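Local coordinates for protein leucine aminopeptidase (Parabacteroides distasonis, PDB 3TC8) that probably acts as a zinc-dependent exopeptidase of the M28 family, removing amino acids from peptide N-termini, although a glutaminyl cyclase activity is also possible, at residues Thr208-Ala219 with Pro261-Pro270. Numbering follows the deposited sequence. Where two conformers were deposited one is given.
Sequences TFFKEQQSLRAA and PSIDIINYDP
Pro261 leads into 262-266, the outermost strand of the mixed sheet in this M28-family region, and lays its CB 3.8 Å from Ala219 CB; small alanine lets the helix lie close. The same methyl meets Ile263 CG2. Asp264 N, on the sheet's outer edge, donates to Ser215 OG (2.8 Å). Serine suits because its hydroxyl can also donate to Glu212 OE1, using the lone pair away from OE2; chi1 -61° sets OG beside Ser215's own N, and both reach OE1. Glu212 is the N-cap, with two oxygens for two helical N-H groups: OE1 takes Ser215 N, OE2 Gln214 N, while His251 and Ile247 add bonds. An alanine here would probably leave these N-H groups uncapped and Ser215 OG without its acceptor, less firmly set toward the strand. Toward Phe210 the backbones bow apart and three waters link them, one joining Glu212 N to Asp264 O. Branched Ile265 offers CG2 to one face of the Phe209 ring, 3.8 Å from its centroid, while the Ile266 side chain lies about 8 Å from the zinc ion. Asn267 OD1 receives Thr208 N from above its carbonyl plane, and a water joins OD1 to Thr208 OG1. Tyr268 N donates almost straight to Thr208 O (2.9 Å), and Thr208 OG1 returns a bond to Tyr268 O. The Tyr268 ring points its edge at the Phe210 face, offset, planes at 79°; Pro270 CD packs 3.7 Å from Phe210 CE1. Direct bonds at both ends and waters between satisfy most of this edge's polar groups; Ser262 O, buried without a partner, is the exception.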
ATOM      1  N   THR A 208     -11.015   9.987  -3.149  1.00 10.11           N
ATOM      2  CA  THR A 208     -12.254   9.254  -3.302  1.00 10.51           C
ATOM      3  C   THR A 208     -11.954   7.793  -3.563  1.00 10.17           C
ATOM      4  O   THR A 208     -11.413   7.458  -4.612  1.00 10.94           O
ATOM      5  CB  THR A 208     -13.123   9.868  -4.398  1.00 11.25           C
ATOM      6  OG1 THR A 208     -12.413   9.985  -5.630  1.00 12.40           O
ATOM      7  CG2 THR A 208     -13.651  11.233  -3.994  1.00 14.06           C
ATOM      8  N   PHE A 209     -12.345   6.948  -2.610  1.00  9.17           N
ATOM      9  CA  PHE A 209     -12.145   5.523  -2.691  1.00  8.84           C
ATOM     10  C   PHE A 209     -13.435   4.872  -3.178  1.00  9.70           C
ATOM     11  O   PHE A 209     -14.451   4.854  -2.462  1.00 10.67           O
ATOM     12  CB  PHE A 209     -11.767   4.927  -1.324  1.00  8.98           C
ATOM     13  CG  PHE A 209     -10.674   5.689  -0.599  1.00  8.77           C
ATOM     14  CD1 PHE A 209      -9.500   6.070  -1.215  1.00  8.97           C
ATOM     15  CD2 PHE A 209     -10.826   6.006   0.751  1.00  8.89           C
ATOM     16  CE1 PHE A 209      -8.503   6.743  -0.542  1.00  8.55           C
ATOM     17  CE2 PHE A 209      -9.819   6.667   1.433  1.00  9.63           C
ATOM     18  CZ  PHE A 209      -8.674   7.050   0.803  1.00  9.30           C
ATOM     19  N   PHE A 210     -13.418   4.377  -4.424  1.00  9.60           N
ATOM     20  CA  PHE A 210     -14.553   3.672  -4.986  1.00  9.86           C
ATOM     21  C   PHE A 210     -14.356   2.174  -4.771  1.00  9.83           C
ATOM     22  O   PHE A 210     -13.287   1.682  -4.409  1.00 10.25           O
ATOM     23  CB  PHE A 210     -14.657   4.002  -6.489  1.00 10.06           C
ATOM     24  CG  PHE A 210     -15.193   5.367  -6.806  1.00 10.62           C
ATOM     25  CD1 PHE A 210     -14.415   6.508  -6.671  1.00 11.70           C
ATOM     26  CD2 PHE A 210     -16.488   5.493  -7.227  1.00 12.93           C
ATOM     27  CE1 PHE A 210     -14.918   7.736  -6.971  1.00 12.36           C
ATOM     28  CE2 PHE A 210     -17.007   6.758  -7.519  1.00 14.00           C
ATOM     29  CZ  PHE A 210     -16.221   7.854  -7.405  1.00 14.45           C
ATOM     30  N   LYS A 211     -15.445   1.433  -4.982  1.00 10.49           N
ATOM     31  CA  LYS A 211     -15.379  -0.022  -4.834  1.00 10.12           C
ATOM     32  C   LYS A 211     -14.711  -0.589  -6.106  1.00 11.13           C
ATOM     33  O   LYS A 211     -15.310  -0.588  -7.204  1.00 12.06           O
ATOM     34  CB  LYS A 211     -16.773  -0.592  -4.616  1.00 11.03           C
ATOM     35  CG  LYS A 211     -17.455  -0.038  -3.388  1.00 11.36           C
ATOM     36  CD  LYS A 211     -18.826  -0.621  -3.213  1.00 12.73           C
ATOM     37  CE  LYS A 211     -19.603   0.004  -2.125  1.00 15.22           C
ATOM     38  NZ  LYS A 211     -20.989  -0.603  -2.073  1.00 17.85           N
ATOM     39  N   GLU A 212     -13.459  -1.007  -5.972  1.00  9.99           N
ATOM     40  CA  GLU A 212     -12.670  -1.360  -7.148  1.00 10.36           C
ATOM     41  C   GLU A 212     -13.102  -2.721  -7.704  1.00 10.24           C
ATOM     42  O   GLU A 212     -13.490  -3.605  -6.965  1.00 10.12           O
ATOM     43  CB  GLU A 212     -11.194  -1.262  -6.713  1.00 10.18           C
ATOM     44  CG  GLU A 212     -10.166  -1.499  -7.792  1.00 10.70           C
ATOM     45  CD  GLU A 212      -9.906  -2.948  -8.130  1.00  9.70           C
ATOM     46  OE1 GLU A 212      -9.898  -3.772  -7.188  1.00 10.25           O
ATOM     47  OE2 GLU A 212      -9.703  -3.256  -9.346  1.00 11.32           O
ATOM     48  N   GLN A 213     -13.010  -2.879  -9.015  1.00 10.19           N
ATOM     49  CA  GLN A 213     -13.640  -4.055  -9.660  1.00 10.23           C
ATOM     50  C   GLN A 213     -13.018  -5.380  -9.284  1.00  9.98           C
ATOM     51  O   GLN A 213     -13.741  -6.325  -8.992  1.00 10.99           O
ATOM     52  CB  GLN A 213     -13.630  -3.925 -11.181  1.00 11.42           C
ATOM     53  CG  GLN A 213     -14.611  -2.937 -11.687  1.00 12.88           C
ATOM     54  CD  GLN A 213     -16.024  -3.293 -11.379  1.00 15.28           C
ATOM     55  OE1 GLN A 213     -16.415  -4.444 -11.495  1.00 17.08           O
ATOM     56  NE2 GLN A 213     -16.765  -2.317 -10.843  1.00 20.71           N
ATOM     57  N   GLN A 214     -11.671  -5.463  -9.238  1.00  9.80           N
ATOM     58  CA  GLN A 214     -11.063  -6.742  -8.895  1.00  9.83           C
ATOM     59  C   GLN A 214     -11.371  -7.127  -7.440  1.00  9.95           C
ATOM     60  O   GLN A 214     -11.599  -8.292  -7.116  1.00 10.46           O
ATOM     61  CB  GLN A 214      -9.559  -6.729  -9.106  1.00 10.13           C
ATOM     62  CG  GLN A 214      -9.167  -6.427 -10.547  1.00 11.39           C
ATOM     63  CD  GLN A 214      -7.722  -6.797 -10.813  1.00 11.70           C
ATOM     64  OE1 GLN A 214      -7.420  -7.959 -11.124  1.00 14.35           O
ATOM     65  NE2 GLN A 214      -6.816  -5.843 -10.690  1.00 12.89           N
ATOM     66  N   SER A 215     -11.423  -6.103  -6.581  1.00  9.79           N
ATOM     67  CA  SER A 215     -11.774  -6.251  -5.181  1.00  9.11           C
ATOM     68  C   SER A 215     -13.182  -6.789  -5.036  1.00  9.18           C
ATOM     69  O   SER A 215     -13.445  -7.675  -4.219  1.00  9.97           O
ATOM     70  CB  SER A 215     -11.665  -4.860  -4.517  1.00  9.08           C
ATOM     71  OG  SER A 215     -10.367  -4.318  -4.568  1.00  9.44           O
ATOM     72  N   LEU A 216     -14.124  -6.200  -5.774  1.00  9.47           N
ATOM     73  CA  LEU A 216     -15.500  -6.690  -5.751  1.00  9.83           C
ATOM     74  C   LEU A 216     -15.629  -8.115  -6.278  1.00 10.36           C
ATOM     75  O   LEU A 216     -16.326  -8.945  -5.715  1.00 10.84           O
ATOM     76  CB  LEU A 216     -16.376  -5.758  -6.572  1.00 10.36           C
ATOM     77  CG  LEU A 216     -16.787  -4.423  -5.981  1.00 10.94           C
ATOM     78  CD1 LEU A 216     -17.339  -3.511  -7.060  1.00 12.32           C
ATOM     79  CD2 LEU A 216     -17.699  -4.611  -4.793  1.00 11.90           C
ATOM     80  N   ARG A 217     -14.959  -8.393  -7.398  1.00 10.07           N
ATOM     81  CA  ARG A 217     -15.074  -9.719  -7.969  1.00 10.57           C
ATOM     82  C   ARG A 217     -14.545 -10.804  -7.046  1.00 10.46           C
ATOM     83  O   ARG A 217     -15.148 -11.881  -6.933  1.00 12.18           O
ATOM     84  CB  ARG A 217     -14.406  -9.775  -9.335  1.00 10.43           C
ATOM     85  CG  ARG A 217     -14.845 -10.955 -10.223  1.00 11.55           C
ATOM     86  CD  ARG A 217     -16.268 -10.787 -10.775  1.00 11.67           C
ATOM     87  NE  ARG A 217     -16.535 -11.712 -11.858  1.00 12.62           N
ATOM     88  CZ  ARG A 217     -16.914 -12.986 -11.738  1.00 13.82           C
ATOM     89  NH1 ARG A 217     -17.189 -13.502 -10.558  1.00 15.05           N
ATOM     90  NH2 ARG A 217     -17.003 -13.740 -12.839  1.00 14.09           N
ATOM     91  N   ALA A 218     -13.421 -10.539  -6.385  1.00 10.84           N
ATOM     92  CA  ALA A 218     -12.785 -11.511  -5.504  1.00 10.72           C
ATOM     93  C   ALA A 218     -13.301 -11.494  -4.079  1.00 10.12           C
ATOM     94  O   ALA A 218     -13.128 -12.477  -3.385  1.00 11.83           O
ATOM     95  CB  ALA A 218     -11.266 -11.276  -5.435  1.00 12.51           C
ATOM     96  N   ALA A 219     -13.831 -10.367  -3.623  1.00 10.00           N
ATOM     97  CA  ALA A 219     -13.933 -10.092  -2.181  1.00  9.87           C
ATOM     98  C   ALA A 219     -15.019  -9.092  -1.901  1.00 10.35           C
ATOM     99  O   ALA A 219     -14.905  -8.232  -1.028  1.00 10.34           O
ATOM    100  CB  ALA A 219     -12.601  -9.628  -1.647  1.00 11.24           C
ATOM    101  N   PRO A 261      -8.758 -13.578  -0.535  1.00 11.50           N
ATOM    102  CA  PRO A 261      -9.645 -12.519  -1.025  1.00 10.78           C
ATOM    103  C   PRO A 261      -9.161 -11.159  -0.508  1.00 10.44           C
ATOM    104  O   PRO A 261      -9.086 -10.980   0.699  1.00 11.22           O
ATOM    105  CB  PRO A 261     -11.030 -12.890  -0.462  1.00 12.10           C
ATOM    106  CG  PRO A 261     -10.920 -14.382  -0.174  1.00 15.45           C
ATOM    107  CD  PRO A 261      -9.487 -14.572   0.277  1.00 12.90           C
ATOM    108  N   SER A 262      -8.897 -10.235  -1.426  1.00  9.73           N
ATOM    109  CA  SER A 262      -8.232  -8.974  -1.061  1.00  9.00           C
ATOM    110  C   SER A 262      -8.861  -7.821  -1.791  1.00  9.14           C
ATOM    111  O   SER A 262      -9.338  -7.953  -2.936  1.00 10.61           O
ATOM    112  CB  SER A 262      -6.744  -9.043  -1.342  1.00  9.76           C
ATOM    113  OG  SER A 262      -6.101 -10.072  -0.658  1.00 10.58           O
ATOM    114  N   ILE A 263      -8.853  -6.670  -1.136  1.00  8.47           N
ATOM    115  CA  ILE A 263      -9.382  -5.451  -1.690  1.00  7.95           C
ATOM    116  C   ILE A 263      -8.305  -4.369  -1.746  1.00  8.08           C
ATOM    117  O   ILE A 263      -7.285  -4.429  -1.035  1.00  8.77           O
ATOM    118  CB  ILE A 263     -10.591  -4.957  -0.873  1.00  9.02           C
ATOM    119  CG1 ILE A 263     -10.198  -4.337   0.475  1.00  9.81           C
ATOM    120  CG2 ILE A 263     -11.631  -6.089  -0.704  1.00 10.17           C
ATOM    121  CD1 ILE A 263     -11.333  -3.550   1.132  1.00 11.26           C
ATOM    122  N   ASP A 264      -8.590  -3.353  -2.565  1.00  8.25           N
ATOM    123  CA  ASP A 264      -7.734  -2.179  -2.719  1.00  7.87           C
ATOM    124  C   ASP A 264      -8.488  -0.944  -2.344  1.00  8.23           C
ATOM    125  O   ASP A 264      -9.549  -0.687  -2.940  1.00  8.75           O
ATOM    126  CB  ASP A 264      -7.246  -2.097  -4.173  1.00  8.41           C
ATOM    127  CG  ASP A 264      -6.093  -1.166  -4.401  1.00  8.84           C
ATOM    128  OD1 ASP A 264      -5.588  -0.487  -3.494  1.00  9.18           O
ATOM    129  OD2 ASP A 264      -5.652  -1.125  -5.624  1.00  9.88           O
ATOM    130  N   ILE A 265      -7.980  -0.203  -1.357  1.00  7.81           N
ATOM    131  CA  ILE A 265      -8.473   1.111  -0.983  1.00  7.61           C
ATOM    132  C   ILE A 265      -7.509   2.085  -1.639  1.00  7.27           C
ATOM    133  O   ILE A 265      -6.338   2.175  -1.244  1.00  7.91           O
ATOM    134  CB  ILE A 265      -8.501   1.298   0.554  1.00  8.52           C
ATOM    135  CG1 ILE A 265      -9.334   0.202   1.239  1.00  8.63           C
ATOM    136  CG2 ILE A 265      -8.995   2.698   0.904  1.00  9.38           C
ATOM    137  CD1 ILE A 265      -9.381   0.266   2.721  1.00  9.33           C
ATOM    138  N   ILE A 266      -7.996   2.811  -2.637  1.00  8.12           N
ATOM    139  CA  ILE A 266      -7.163   3.615  -3.537  1.00  8.68           C
ATOM    140  C   ILE A 266      -7.942   4.767  -4.090  1.00  8.30           C
ATOM    141  O   ILE A 266      -9.090   4.614  -4.499  1.00  8.94           O
ATOM    142  CB  ILE A 266      -6.546   2.726  -4.666  1.00  8.71           C
ATOM    143  CG1 ILE A 266      -5.710   3.575  -5.625  1.00 10.10           C
ATOM    144  CG2 ILE A 266      -7.591   1.917  -5.416  1.00  9.94           C
ATOM    145  CD1 ILE A 266      -4.814   2.757  -6.550  1.00 11.50           C
ATOM    146  N   ASN A 267      -7.323   5.931  -4.108  1.00  8.68           N
ATOM    147  CA  ASN A 267      -7.936   7.114  -4.716  0.50  9.18           C
ATOM    148  C   ASN A 267      -8.138   6.874  -6.221  1.00  9.67           C
ATOM    149  O   ASN A 267      -7.172   6.648  -6.955  1.00 10.90           O
ATOM    150  CB  ASN A 267      -7.001   8.289  -4.410  0.50 10.13           C
ATOM    151  CG  ASN A 267      -7.588   9.651  -4.760  0.50  9.46           C
ATOM    152  OD1 ASN A 267      -8.752   9.774  -5.201  0.50 10.21           O
ATOM    153  ND2 ASN A 267      -6.773  10.690  -4.562  0.50 11.26           N
ATOM    154  N   TYR A 268      -9.390   6.930  -6.668  1.00  9.64           N
ATOM    155  CA  TYR A 268      -9.769   6.766  -8.041  1.00 10.37           C
ATOM    156  C   TYR A 268     -10.637   7.930  -8.449  1.00 11.22           C
ATOM    157  O   TYR A 268     -11.546   8.325  -7.726  1.00 12.88           O
ATOM    158  CB  TYR A 268     -10.575   5.469  -8.209  1.00 11.15           C
ATOM    159  CG  TYR A 268     -11.165   5.242  -9.574  1.00 12.04           C
ATOM    160  CD1 TYR A 268     -10.378   4.825 -10.639  1.00 13.73           C
ATOM    161  CD2 TYR A 268     -12.531   5.369  -9.781  1.00 13.00           C
ATOM    162  CE1 TYR A 268     -10.935   4.589 -11.904  1.00 15.95           C
ATOM    163  CE2 TYR A 268     -13.097   5.139 -11.025  1.00 16.06           C
ATOM    164  CZ  TYR A 268     -12.307   4.738 -12.082  1.00 16.13           C
ATOM    165  OH  TYR A 268     -12.841   4.487 -13.329  1.00 21.35           O
ATOM    166  N   ASP A 269     -10.404   8.442  -9.653  1.00 13.13           N
ATOM    167  CA  ASP A 269     -11.205   9.516 -10.232  1.00 15.57           C
ATOM    168  C   ASP A 269     -11.845   9.046 -11.512  1.00 16.78           C
ATOM    169  O   ASP A 269     -11.121   8.919 -12.484  1.00 18.52           O
ATOM    170  CB  ASP A 269     -10.314  10.684 -10.540  1.00 17.53           C
ATOM    171  CG  ASP A 269     -11.090  11.891 -11.098  1.00 20.54           C
ATOM    172  OD1 ASP A 269     -12.295  11.751 -11.472  1.00 24.14           O
ATOM    173  OD2 ASP A 269     -10.460  12.939 -11.135  1.00 24.73           O
ATOM    174  N   PRO A 270     -13.186   8.811 -11.550  1.00 18.03           N
ATOM    175  CA  PRO A 270     -13.878   8.188 -12.728  1.00 19.74           C
ATOM    176  C   PRO A 270     -13.896   9.005 -14.004  1.00 21.83           C
ATOM    177  O   PRO A 270     -14.258   8.494 -15.087  1.00 23.71           O
ATOM    178  CB  PRO A 270     -15.327   8.069 -12.265  1.00 20.86           C
ATOM    179  CG  PRO A 270     -15.415   8.916 -11.023  1.00 22.15           C
ATOM    180  CD  PRO A 270     -14.098   8.976 -10.404  1.00 18.27           C
TER
HETATM  181  O   HOH W   1     -10.195  11.536  -6.596  1.00 29.52           O
HETATM  182  O   HOH W   2     -10.783   1.770  -3.343  1.00  9.71           O
HETATM  183  O   HOH W   3     -11.060   3.269  -5.888  1.00 10.52           O
HETATM  184  O   HOH W   4     -12.262  -1.552  -3.254  1.00 10.31           O